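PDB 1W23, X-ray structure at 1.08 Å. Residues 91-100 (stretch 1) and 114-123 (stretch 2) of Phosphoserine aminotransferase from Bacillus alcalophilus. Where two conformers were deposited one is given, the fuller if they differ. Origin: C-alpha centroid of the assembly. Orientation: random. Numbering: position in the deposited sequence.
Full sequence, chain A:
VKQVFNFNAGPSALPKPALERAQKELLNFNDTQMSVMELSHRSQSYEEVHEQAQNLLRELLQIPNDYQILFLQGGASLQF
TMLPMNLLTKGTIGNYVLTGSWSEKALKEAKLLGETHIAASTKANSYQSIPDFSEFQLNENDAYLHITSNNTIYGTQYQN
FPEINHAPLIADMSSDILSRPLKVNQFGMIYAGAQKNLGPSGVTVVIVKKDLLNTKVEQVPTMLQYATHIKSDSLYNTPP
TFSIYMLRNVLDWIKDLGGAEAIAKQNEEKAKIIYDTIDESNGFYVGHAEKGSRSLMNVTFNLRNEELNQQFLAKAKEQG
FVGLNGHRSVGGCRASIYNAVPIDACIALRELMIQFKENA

Stretch 1 91-100: GTIGNYVLTG
Stretch 2 114-123: GETHIAASTK

Strands 93-98 and 115-118 run parallel, axes 24° apart; after the corner at Ala119 (phi/psi -69/-36), a short strand 120-121 continues beside Leu98. The register pairs Gly94 with Thr116, Asn95 with His117, Tyr96 with Ile118, then, past the corner, Leu98 with Ser121. Residues 93-98 are extended (phi -88 to -126, psi 107 to 141); Gly91 before them has positive phi (91/-6), and Thr99 after them bends at -126/7.

Before the strand, Thr92 O is tied to stretch 2 by water: one water lies 2.8 Å from Thr92 O and accepts from Glu115 N at 2.9 Å; a second donates to Thr92 O (3.1 Å) and Glu115 OE1 (2.6 Å). Ile93 (m, t) lays CG2 3.6 Å from His117 CB and CG1 3.7 Å from Glu115 CD, so its aliphatic atoms pack against the root of one polar side chain and the end of another, both t at chi1.

Gly94 starts the ladder: its N donates to Glu115 O (2.8 Å) and its O accepts from His117 N (3.0 Å). A CB here would be crowded by Tyr96 CE1, 3.4 Å away, so glycine leaves room for that ring.

Asn95 (chi1 t, chi2 1°) turns OD1 back to stretch 2, where it accepts from His117 ND1 at 2.9 Å; the histidine ring (chi1 t, chi2 -92°) presents its edge. The buried amide's ND2 is satisfied elsewhere in the structure.

Tyr96 N donates to His117 O (2.9 Å), and Tyr96 O accepts from Ala119 N (2.8 Å). Its ring (chi1 m, chi2 77°) lies on the face of Thr116 and Ile118, using the space Gly94 leaves, and its OH is hydrogen-bonded elsewhere in the structure.

Val97 (t) rests on small neighbours, CG2 4.1 Å from Ala119 CB and CG1 4.3 Å from Ala120 CB. The corner shifts pairing by one residue.

Leu98 resumes the ladder: its N donates to Ala120 O (2.9 Å) and its O accepts from Thr122 N (3.2 Å). The residue most covered by the other stretch, it is m, t, and its CD1 lies 3.7 Å from CD1 of Ile118 (m, t), on the same face. Beside it, Ser121 OG (t) accepts from Lys123 N at 3.1 Å.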

# COMPACT_ATOMS: atom_id res chain seq x y z
N GLY A 91 -29.14 -12.79 6.75
CA GLY A 91 -29.56 -14.13 7.16
C GLY A 91 -28.43 -15.04 7.57
O GLY A 91 -28.74 -16.13 8.05
N THR A 92 -27.16 -14.64 7.42
CA THR A 92 -26.01 -15.47 7.77
C THR A 92 -25.25 -14.84 8.91
O THR A 92 -25.47 -13.69 9.27
CB THR A 92 -25.09 -15.76 6.55
OG1 THR A 92 -24.43 -14.56 6.16
CG2 THR A 92 -25.86 -16.30 5.35
N ILE A 93 -24.30 -15.61 9.45
CA ILE A 93 -23.55 -15.21 10.66
C ILE A 93 -22.07 -15.26 10.40
O ILE A 93 -21.55 -16.24 9.88
CB ILE A 93 -23.91 -16.17 11.81
CG1 ILE A 93 -25.42 -16.08 12.16
CG2 ILE A 93 -23.04 -15.94 13.03
CD1 ILE A 93 -25.88 -17.16 13.18
N GLY A 94 -21.37 -14.20 10.82
CA GLY A 94 -19.89 -14.24 10.81
C GLY A 94 -19.43 -14.82 12.14
O GLY A 94 -19.58 -14.19 13.20
N ASN A 95 -18.96 -16.06 12.12
CA ASN A 95 -18.63 -16.81 13.34
C ASN A 95 -17.13 -16.76 13.58
O ASN A 95 -16.37 -17.08 12.66
CB ASN A 95 -19.13 -18.26 13.18
CG ASN A 95 -19.30 -18.98 14.50
OD1 ASN A 95 -19.05 -18.40 15.57
ND2 ASN A 95 -19.75 -20.25 14.45
N TYR A 96 -16.70 -16.34 14.75
CA TYR A 96 -15.29 -16.05 15.07
C TYR A 96 -14.83 -16.89 16.23
O TYR A 96 -15.53 -17.06 17.24
CB TYR A 96 -15.14 -14.52 15.48
CG TYR A 96 -15.17 -13.68 14.20
CD1 TYR A 96 -16.39 -13.43 13.58
CD2 TYR A 96 -14.03 -13.18 13.59
CE1 TYR A 96 -16.47 -12.69 12.42
CE2 TYR A 96 -14.08 -12.45 12.39
CZ TYR A 96 -15.30 -12.20 11.82
OH TYR A 96 -15.41 -11.54 10.61
N VAL A 97 -13.58 -17.37 16.15
CA VAL A 97 -12.88 -17.98 17.26
C VAL A 97 -11.93 -16.93 17.82
O VAL A 97 -11.04 -16.43 17.10
CB VAL A 97 -12.13 -19.25 16.89
CG1 VAL A 97 -11.43 -19.88 18.11
CG2 VAL A 97 -13.03 -20.29 16.23
N LEU A 98 -12.11 -16.55 19.08
CA LEU A 98 -11.30 -15.52 19.69
C LEU A 98 -10.08 -16.11 20.42
O LEU A 98 -10.25 -16.82 21.42
CB LEU A 98 -12.08 -14.68 20.67
CG LEU A 98 -13.30 -13.91 20.06
CD1 LEU A 98 -13.99 -13.07 21.14
CD2 LEU A 98 -12.87 -13.03 18.89
N THR A 99 -8.87 -15.83 19.90
CA THR A 99 -7.65 -16.30 20.51
C THR A 99 -6.66 -15.17 20.78
O THR A 99 -5.53 -15.42 21.21
CB THR A 99 -6.98 -17.43 19.72
OG1 THR A 99 -6.95 -17.10 18.30
CG2 THR A 99 -7.76 -18.74 19.84
N GLY A 100 -7.05 -13.91 20.58
CA GLY A 100 -6.25 -12.77 20.96
C GLY A 100 -6.89 -11.49 20.53
O GLY A 100 -8.06 -11.44 20.13
N GLY A 114 -23.10 -7.14 9.96
CA GLY A 114 -24.13 -8.17 10.04
C GLY A 114 -24.04 -8.93 11.35
O GLY A 114 -23.38 -8.49 12.29
N GLU A 115 -24.77 -10.03 11.41
CA GLU A 115 -24.81 -10.84 12.62
C GLU A 115 -23.50 -11.59 12.80
O GLU A 115 -22.95 -12.09 11.82
CB GLU A 115 -25.96 -11.86 12.56
CG GLU A 115 -26.18 -12.62 13.82
CD GLU A 115 -27.41 -13.48 13.96
OE1 GLU A 115 -28.22 -13.60 13.00
OE2 GLU A 115 -27.57 -14.03 15.10
N THR A 116 -23.06 -11.66 14.05
CA THR A 116 -21.83 -12.32 14.42
C THR A 116 -22.10 -13.30 15.59
O THR A 116 -23.13 -13.32 16.24
CB THR A 116 -20.71 -11.35 14.79
OG1 THR A 116 -21.12 -10.56 15.91
CG2 THR A 116 -20.38 -10.41 13.67
N HIS A 117 -21.09 -14.13 15.83
CA HIS A 117 -21.14 -15.13 16.88
C HIS A 117 -19.69 -15.45 17.28
O HIS A 117 -18.79 -15.31 16.46
CB HIS A 117 -21.86 -16.36 16.37
CG HIS A 117 -22.09 -17.47 17.33
ND1 HIS A 117 -21.25 -18.54 17.53
CD2 HIS A 117 -23.16 -17.62 18.17
CE1 HIS A 117 -21.76 -19.33 18.45
NE2 HIS A 117 -22.91 -18.81 18.85
N ILE A 118 -19.56 -15.92 18.51
CA ILE A 118 -18.27 -16.36 19.06
C ILE A 118 -18.36 -17.86 19.22
O ILE A 118 -19.02 -18.42 20.10
CB ILE A 118 -17.95 -15.66 20.39
CG1 ILE A 118 -17.77 -14.14 20.13
CG2 ILE A 118 -16.65 -16.21 20.99
CD1 ILE A 118 -17.70 -13.33 21.39
N ALA A 119 -17.66 -18.57 18.32
CA ALA A 119 -17.69 -20.02 18.31
C ALA A 119 -16.96 -20.59 19.54
O ALA A 119 -17.33 -21.66 20.05
CB ALA A 119 -17.04 -20.56 17.06
N ALA A 120 -15.89 -19.93 19.95
CA ALA A 120 -15.07 -20.38 21.08
C ALA A 120 -14.14 -19.19 21.40
O ALA A 120 -13.89 -18.32 20.54
CB ALA A 120 -14.31 -21.62 20.77
N SER A 121 -13.63 -19.17 22.64
CA SER A 121 -12.85 -18.06 23.11
C SER A 121 -12.03 -18.44 24.32
O SER A 121 -12.52 -19.17 25.19
CB SER A 121 -13.76 -16.91 23.52
OG SER A 121 -13.01 -15.83 24.02
N THR A 122 -10.82 -17.93 24.39
CA THR A 122 -10.01 -18.02 25.61
C THR A 122 -9.75 -16.66 26.27
O THR A 122 -8.84 -16.49 27.08
CB THR A 122 -8.70 -18.82 25.37
OG1 THR A 122 -8.00 -18.23 24.27
CG2 THR A 122 -9.00 -20.29 25.05
N LYS A 123 -10.64 -15.69 25.95
CA LYS A 123 -10.53 -14.37 26.48
C LYS A 123 -10.54 -14.30 28.01
O LYS A 123 -9.79 -13.52 28.63
CB LYS A 123 -11.68 -13.51 25.92
CG LYS A 123 -11.66 -12.03 26.28
CD LYS A 123 -12.85 -11.29 25.68
CE LYS A 123 -12.88 -9.86 26.19
NZ LYS A 123 -11.68 -9.09 25.78
O HOH W 1 -25.89 -10.91 8.85
O HOH W 2 -28.32 -13.26 10.40